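Local coordinates for CBS domain protein (Bacillus anthracis, PDB 3LQN) that is of unknown function but, as a protein with two tandem CBS domains, may sense or bind adenosine-containing nucleotides as some relatives do, at residues 85-89 / 90-94; 13-17 / 18-22. One frame throughout, in Å; residues are numbered along the deposited sequence.

Contact 1. Residues 85-89 / 90-94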
ATOM      1  N   GLU A  85     -10.087   4.409  21.531  0.62 26.07           N
ATOM      2  CA  GLU A  85     -10.298   5.580  22.368  0.62 30.61           C
ATOM      3  C   GLU A  85      -9.250   5.651  23.495  0.62 30.85           C
ATOM      4  O   GLU A  85      -8.944   6.722  24.010  0.62 38.36           O
ATOM      5  CB  GLU A  85     -11.711   5.517  22.982  0.62 32.79           C
ATOM      6  CG  GLU A  85     -12.048   6.719  23.857  0.62 39.78           C
ATOM      7  CD  GLU A  85     -13.439   6.646  24.502  0.62 47.38           C
ATOM      8  OE1 GLU A  85     -13.752   5.660  25.230  0.62 39.53           O
ATOM      9  OE2 GLU A  85     -14.209   7.607  24.292  0.62 49.32           O
ATOM     10  N   GLU A  86      -8.715   4.496  23.869  1.00 32.01           N
ATOM     11  CA  GLU A  86      -7.790   4.379  25.001  1.00 39.70           C
ATOM     12  C   GLU A  86      -6.317   4.381  24.595  1.00 31.69           C
ATOM     13  O   GLU A  86      -5.465   4.375  25.457  1.00 31.70           O
ATOM     14  CB  GLU A  86      -8.036   3.070  25.786  1.00 43.29           C
ATOM     15  CG  GLU A  86      -9.439   2.429  25.676  1.00 56.04           C
ATOM     16  CD  GLU A  86      -9.458   0.971  26.197  1.00 61.50           C
ATOM     17  OE1 GLU A  86     -10.502   0.296  26.099  1.00 58.42           O
ATOM     18  OE2 GLU A  86      -8.415   0.501  26.705  1.00 64.24           O
ATOM     19  N   MET A  87      -6.026   4.341  23.288  1.00 20.36           N
ATOM     20  CA  MET A  87      -4.673   4.163  22.812  1.00 18.26           C
ATOM     21  C   MET A  87      -4.082   5.368  22.153  1.00 25.42           C
ATOM     22  O   MET A  87      -4.799   6.244  21.641  1.00 23.08           O
ATOM     23  CB  MET A  87      -4.675   3.026  21.777  1.00 16.40           C
ATOM     24  CG  MET A  87      -5.221   1.747  22.444  1.00 21.80           C
ATOM     25  SD  MET A  87      -5.423   0.391  21.264  1.00 26.93           S
ATOM     26  CE  MET A  87      -3.786  -0.065  20.931  1.00 21.66           C
ATOM     27  N   LYS A  88      -2.766   5.385  22.154  1.00 19.36           N
ATOM     28  CA  LYS A  88      -2.020   6.487  21.550  1.00 23.66           C
ATOM     29  C   LYS A  88      -1.128   5.999  20.425  1.00 20.10           C
ATOM     30  O   LYS A  88      -0.778   4.814  20.319  1.00 21.48           O
ATOM     31  CB  LYS A  88      -1.151   7.206  22.612  1.00 29.30           C
ATOM     32  CG  LYS A  88      -2.003   8.012  23.616  1.00 30.28           C
ATOM     33  CD  LYS A  88      -1.150   8.761  24.559  1.00 37.81           C
ATOM     34  CE  LYS A  88      -1.881  10.061  24.983  1.00 48.81           C
ATOM     35  NZ  LYS A  88      -3.292   9.803  25.351  1.00 47.80           N
ATOM     36  N   VAL A  89      -0.711   6.945  19.573  1.00 16.61           N
ATOM     37  CA  VAL A  89       0.167   6.651  18.435  1.00 18.06           C
ATOM     38  C   VAL A  89       1.438   5.902  18.853  1.00 17.10           C
ATOM     39  O   VAL A  89       1.847   4.933  18.173  1.00 23.37           O
ATOM     40  CB  VAL A  89       0.556   8.022  17.790  1.00 21.60           C
ATOM     41  CG1 VAL A  89       1.822   7.912  16.959  1.00 25.65           C
ATOM     42  CG2 VAL A  89      -0.589   8.499  16.922  1.00 22.11           C
ATOM     43  N   GLU A  90       1.991   6.301  19.994  1.00 21.13           N
ATOM     44  CA  GLU A  90       3.227   5.694  20.512  1.00 33.85           C
ATOM     45  C   GLU A  90       3.107   4.167  20.659  1.00 31.87           C
ATOM     46  O   GLU A  90       4.098   3.473  20.523  1.00 27.67           O
ATOM     47  CB  GLU A  90       3.634   6.296  21.868  1.00 27.19           C
ATOM     48  CG  GLU A  90       2.740   5.973  23.034  1.00 47.10           C
ATOM     49  CD  GLU A  90       3.123   6.808  24.274  1.00 73.73           C
ATOM     50  OE1 GLU A  90       2.560   7.920  24.443  1.00 82.42           O
ATOM     51  OE2 GLU A  90       3.997   6.362  25.062  1.00 68.44           O
ATOM     52  N   GLN A  91       1.902   3.662  20.906  1.00 24.71           N
ATOM     53  CA  GLN A  91       1.754   2.219  21.200  1.00 22.83           C
ATOM     54  C   GLN A  91       1.823   1.343  19.953  1.00 21.42           C
ATOM     55  O   GLN A  91       1.995   0.130  20.084  1.00 25.90           O
ATOM     56  CB  GLN A  91       0.446   1.933  21.918  1.00 20.59           C
ATOM     57  CG  GLN A  91       0.343   2.516  23.302  1.00 23.80           C
ATOM     58  CD  GLN A  91      -1.037   2.387  23.809  1.00 26.41           C
ATOM     59  OE1 GLN A  91      -1.889   3.199  23.486  1.00 32.35           O
ATOM     60  NE2 GLN A  91      -1.296   1.352  24.636  1.00 26.30           N
ATOM     61  N   VAL A  92       1.688   1.905  18.762  1.00 17.24           N
ATOM     62  CA  VAL A  92       1.649   1.072  17.553  1.00 19.43           C
ATOM     63  C   VAL A  92       2.616   1.537  16.454  1.00 20.86           C
ATOM     64  O   VAL A  92       2.774   0.859  15.460  1.00 21.27           O
ATOM     65  CB  VAL A  92       0.199   0.915  16.936  1.00 19.07           C
ATOM     66  CG1 VAL A  92      -0.795   0.244  17.939  1.00 18.98           C
ATOM     67  CG2 VAL A  92      -0.318   2.289  16.409  1.00 19.25           C
ATOM     68  N   MET A  93       3.174   2.730  16.583  1.00 21.13           N
ATOM     69  CA  MET A  93       4.061   3.217  15.520  1.00 19.59           C
ATOM     70  C   MET A  93       5.326   2.329  15.362  1.00 23.80           C
ATOM     71  O   MET A  93       5.729   1.594  16.259  1.00 25.82           O
ATOM     72  CB  MET A  93       4.498   4.661  15.807  1.00 20.74           C
ATOM     73  CG  MET A  93       5.371   4.767  16.980  1.00 24.32           C
ATOM     74  SD  MET A  93       5.871   6.537  17.182  1.00 35.21           S
ATOM     75  CE  MET A  93       6.812   6.453  18.684  1.00 56.47           C
ATOM     76  N   LYS A  94       5.972   2.481  14.220  1.00 23.76           N
ATOM     77  CA  LYS A  94       7.189   1.728  13.860  1.00 22.33           C
ATOM     78  C   LYS A  94       8.314   2.756  13.951  1.00 31.75           C
ATOM     79  O   LYS A  94       8.235   3.813  13.337  1.00 31.09           O
ATOM     80  CB  LYS A  94       7.001   1.242  12.446  1.00 23.07           C
ATOM     81  CG  LYS A  94       8.122   0.349  11.833  1.00 43.32           C
ATOM     82  CD  LYS A  94       7.675  -0.167  10.463  1.00 52.42           C
ATOM     83  CE  LYS A  94       8.530  -1.321   9.949  1.00 56.87           C
ATOM     84  NZ  LYS A  94       7.689  -2.292   9.189  1.00 58.85           N
TER
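Gln-91 folds its amide end back over the backbone of Met-87 and Lys-88, laying OE1 3.0 Å from Met-87 CA and 3.3 Å from Met-87 CB; the two side chains cross nearly perpendicularly. Its CG stands anti to its own carbonyl carbon (chi1 -66°), and the extended chain beyond carries the amide back to the preceding residues. There OE1 accepts a bond from Lys-88 N of 2.7 Å that is close to straight (162°) and lies in the plane of the amide carbonyl, which limits rotation of the amide. The main chain replies in the other direction, Gln-91 N reaching Lys-88 O at 3.0 Å from well above its carbonyl plane. Side chain and backbone of Gln-91 thus both grip Lys-88. The next carbonyl, Val-89 O, serves two donors, Val-92 N at 3.1 Å and Met-93 N at 3.0 Å, and closes the turn. On the outer side Lys-88 and Glu-90 run alongside each other in the same direction, with Lys-88 CD 3.8 Å from Glu-90 OE1, yet their charged ends do not meet. The apolar contacts within the turn are loose: Met-87 CE lies 4.2 Å from Val-92 CG1. Val-89 instead turns inward, where Ala-39, Val-53 and Ile-64 receive it, while Met-93 rests on Val-53 and Ile-32. A buried valine that begins a single turn, with a methionine four residues on whose backbone N-H closes it, is an arrangement commonly found at the start of CBS domains, consistent with the tandem CBS fold here.

Contact 2. Residues 13-17 / 18-22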
ATOM      1  N   GLN A  13      22.284   9.548 -12.155  0.54 50.60           N
ATOM      2  CA  GLN A  13      23.216  10.041 -11.129  0.54 47.14           C
ATOM      3  C   GLN A  13      22.949  11.500 -10.721  0.54 36.05           C
ATOM      4  O   GLN A  13      23.492  11.981  -9.722  0.54 34.45           O
ATOM      5  CB  GLN A  13      24.666   9.879 -11.619  0.54 56.71           C
ATOM      6  CG  GLN A  13      25.626   9.147 -10.660  0.54 68.69           C
ATOM      7  CD  GLN A  13      26.473  10.084  -9.780  0.54 73.07           C
ATOM      8  OE1 GLN A  13      25.956  10.799  -8.905  0.54 72.70           O
ATOM      9  NE2 GLN A  13      27.785  10.054  -9.994  0.54 67.46           N
ATOM     10  N   GLN A  14      22.121  12.201 -11.492  1.00 44.35           N
ATOM     11  CA  GLN A  14      21.691  13.544 -11.084  1.00 45.66           C
ATOM     12  C   GLN A  14      20.257  13.645 -10.566  1.00 39.57           C
ATOM     13  O   GLN A  14      19.736  14.744 -10.362  1.00 41.15           O
ATOM     14  CB  GLN A  14      21.969  14.532 -12.212  1.00 43.43           C
ATOM     15  CG  GLN A  14      23.463  14.770 -12.378  1.00 56.43           C
ATOM     16  CD  GLN A  14      23.762  15.565 -13.612  1.00 53.18           C
ATOM     17  OE1 GLN A  14      22.956  16.398 -14.019  1.00 54.84           O
ATOM     18  NE2 GLN A  14      24.910  15.296 -14.242  1.00 52.07           N
ATOM     19  N   ILE A  15      19.639  12.494 -10.316  1.00 34.01           N
ATOM     20  CA  ILE A  15      18.340  12.471  -9.695  1.00 35.38           C
ATOM     21  C   ILE A  15      18.549  11.981  -8.282  1.00 32.89           C
ATOM     22  O   ILE A  15      19.101  10.902  -8.052  1.00 38.86           O
ATOM     23  CB  ILE A  15      17.330  11.588 -10.460  1.00 38.99           C
ATOM     24  CG1 ILE A  15      17.050  12.204 -11.834  1.00 39.15           C
ATOM     25  CG2 ILE A  15      16.053  11.461  -9.690  1.00 38.62           C
ATOM     26  CD1 ILE A  15      16.500  11.177 -12.834  1.00 49.30           C
ATOM     27  N   PHE A  16      18.161  12.829  -7.352  1.00 30.63           N
ATOM     28  CA  PHE A  16      18.341  12.562  -5.948  1.00 29.11           C
ATOM     29  C   PHE A  16      16.986  12.346  -5.330  1.00 34.79           C
ATOM     30  O   PHE A  16      15.954  12.625  -5.946  1.00 32.51           O
ATOM     31  CB  PHE A  16      18.929  13.766  -5.268  1.00 28.78           C
ATOM     32  CG  PHE A  16      20.326  14.109  -5.704  1.00 37.83           C
ATOM     33  CD1 PHE A  16      21.170  13.173  -6.217  1.00 36.11           C
ATOM     34  CD2 PHE A  16      20.806  15.393  -5.520  1.00 54.95           C
ATOM     35  CE1 PHE A  16      22.509  13.549  -6.605  1.00 40.82           C
ATOM     36  CE2 PHE A  16      22.102  15.740  -5.884  1.00 50.40           C
ATOM     37  CZ  PHE A  16      22.932  14.801  -6.425  1.00 44.56           C
ATOM     38  N   VAL A  17      17.013  11.921  -4.078  1.00 30.28           N
ATOM     39  CA  VAL A  17      15.795  11.729  -3.291  1.00 33.00           C
ATOM     40  C   VAL A  17      14.882  12.975  -3.307  1.00 25.86           C
ATOM     41  O   VAL A  17      13.666  12.882  -3.575  1.00 29.28           O
ATOM     42  CB  VAL A  17      16.128  11.281  -1.847  1.00 27.24           C
ATOM     43  CG1 VAL A  17      14.918  11.438  -0.948  1.00 32.74           C
ATOM     44  CG2 VAL A  17      16.485   9.822  -1.826  1.00 26.57           C
ATOM     45  N   LYS A  18      15.489  14.149  -3.164  1.00 27.46           N
ATOM     46  CA  LYS A  18      14.731  15.391  -3.142  1.00 27.88           C
ATOM     47  C   LYS A  18      13.982  15.695  -4.424  1.00 29.91           C
ATOM     48  O   LYS A  18      13.003  16.415  -4.411  1.00 32.42           O
ATOM     49  CB  LYS A  18      15.646  16.562  -2.691  1.00 38.54           C
ATOM     50  CG  LYS A  18      16.050  17.676  -3.724  1.00 35.83           C
ATOM     51  CD  LYS A  18      16.846  17.207  -4.890  1.00 52.32           C
ATOM     52  CE  LYS A  18      17.667  18.354  -5.552  1.00 36.88           C
ATOM     53  NZ  LYS A  18      17.025  19.282  -6.551  1.00 36.26           N
ATOM     54  N   ASP A  19      14.450  15.144  -5.545  1.00 28.32           N
ATOM     55  CA  ASP A  19      13.816  15.372  -6.847  1.00 30.20           C
ATOM     56  C   ASP A  19      12.582  14.501  -7.088  1.00 37.81           C
ATOM     57  O   ASP A  19      11.735  14.834  -7.920  1.00 42.45           O
ATOM     58  CB  ASP A  19      14.795  15.099  -7.975  1.00 31.48           C
ATOM     59  CG  ASP A  19      15.994  16.057  -7.957  1.00 34.16           C
ATOM     60  OD1 ASP A  19      15.791  17.274  -8.021  1.00 37.03           O
ATOM     61  OD2 ASP A  19      17.120  15.555  -7.870  1.00 34.85           O
ATOM     62  N   LEU A  20      12.521  13.386  -6.375  1.00 27.78           N
ATOM     63  CA  LEU A  20      11.472  12.388  -6.555  1.00 31.47           C
ATOM     64  C   LEU A  20      10.426  12.473  -5.426  1.00 33.97           C
ATOM     65  O   LEU A  20       9.309  11.946  -5.544  1.00 30.47           O
ATOM     66  CB  LEU A  20      12.070  10.972  -6.471  1.00 33.80           C
ATOM     67  CG  LEU A  20      13.033  10.440  -7.555  1.00 45.40           C
ATOM     68  CD1 LEU A  20      13.575   9.063  -7.218  1.00 44.55           C
ATOM     69  CD2 LEU A  20      12.358  10.389  -8.886  1.00 46.02           C
ATOM     70  N   MET A  21      10.793  13.088  -4.317  1.00 32.86           N
ATOM     71  CA  MET A  21       9.945  12.956  -3.128  1.00 32.30           C
ATOM     72  C   MET A  21       8.699  13.812  -3.230  1.00 33.07           C
ATOM     73  O   MET A  21       8.640  14.795  -3.982  1.00 29.50           O
ATOM     74  CB  MET A  21      10.718  13.284  -1.846  1.00 27.87           C
ATOM     75  CG  MET A  21      11.032  14.777  -1.736  1.00 24.98           C
ATOM     76  SD  MET A  21      11.924  15.159  -0.249  1.00 27.29           S
ATOM     77  CE  MET A  21      11.810  16.931  -0.438  1.00 28.92           C
ATOM     78  N   ILE A  22       7.686  13.427  -2.458  1.00 27.98           N
ATOM     79  CA  ILE A  22       6.542  14.287  -2.266  1.00 23.64           C
ATOM     80  C   ILE A  22       6.884  15.195  -1.104  1.00 23.60           C
ATOM     81  O   ILE A  22       7.256  14.725  -0.042  1.00 24.92           O
ATOM     82  CB  ILE A  22       5.288  13.409  -1.894  1.00 28.35           C
ATOM     83  CG1 ILE A  22       4.855  12.499  -3.056  1.00 32.74           C
ATOM     84  CG2 ILE A  22       4.167  14.270  -1.451  1.00 28.12           C
ATOM     85  CD1 ILE A  22       3.878  11.361  -2.561  1.00 33.62           C
TER
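Asp-19 takes up Phe-16 N with OD2, at 3.0 Å and an N-H...O angle of 167°, through the anti lone pair of that oxygen. The other oxygen, OD1, receives the ammonium of the adjoining Lys-18: NZ stands 2.8 Å away in a salt bridge, on the syn side but 32° out of the carboxylate plane. Both carboxylate oxygens are therefore engaged, one by the backbone and one by a charge, and the Lys-18 ammonium would be expected to favour the ionised form of Asp-19. With CG beside its backbone N (chi1 -63°), Asp-19 lies alongside Phe-16, the two side chains pointing the same way, and OD2 sits 3.6 Å from Phe-16 CB. Phe-16 is held twice, since its O accepts Asp-19 N at 3.0 Å. Val-17 O then takes Leu-20 N at 3.1 Å from above its carbonyl plane, and adds a weak bond from Met-21 N. Beneath this polar network, Leu-20 CG meets Ile-15 CG2 at 3.8 Å, the two side chains crossing almost at right angles. Leu-20 continues onto Ile-137 and Leu-140 of helix 134-144, where Ile-15 also packs, on Leu-140 and Lys-144. Val-17 enters the core against Leu-132 and Ala-121, so that the short, weakly bonded helix 17-20 packs on helix 134-144 through Leu-20 and on strands 118-122 and 128-133 through Val-17, just before strand 22-23 joins the sheet beside 128-133.

Overall arrangement
Contacts 1 and 2 are two versions of one element, 72 residues apart in sequence: Val-17, Asp-19 and Met-21 answer to Val-89, Gln-91 and Met-93, and Asp-19 OD2 and Gln-91 OE1 each accept the backbone N-H three residues earlier. They lie on opposite sides of the chain's centre, their own centres 32 Å apart and their nearest atoms about 17 Å apart, without touching. Each packs on strands and a helix from the other half of the sequence, so the opening element of each half is exchanged onto the other, consistent with the intertwined pair of CBS domains in a Bateman module. A bound sulfate, probably from the crystallisation liquor, lies about 6 Å from the Lys-88 side chain.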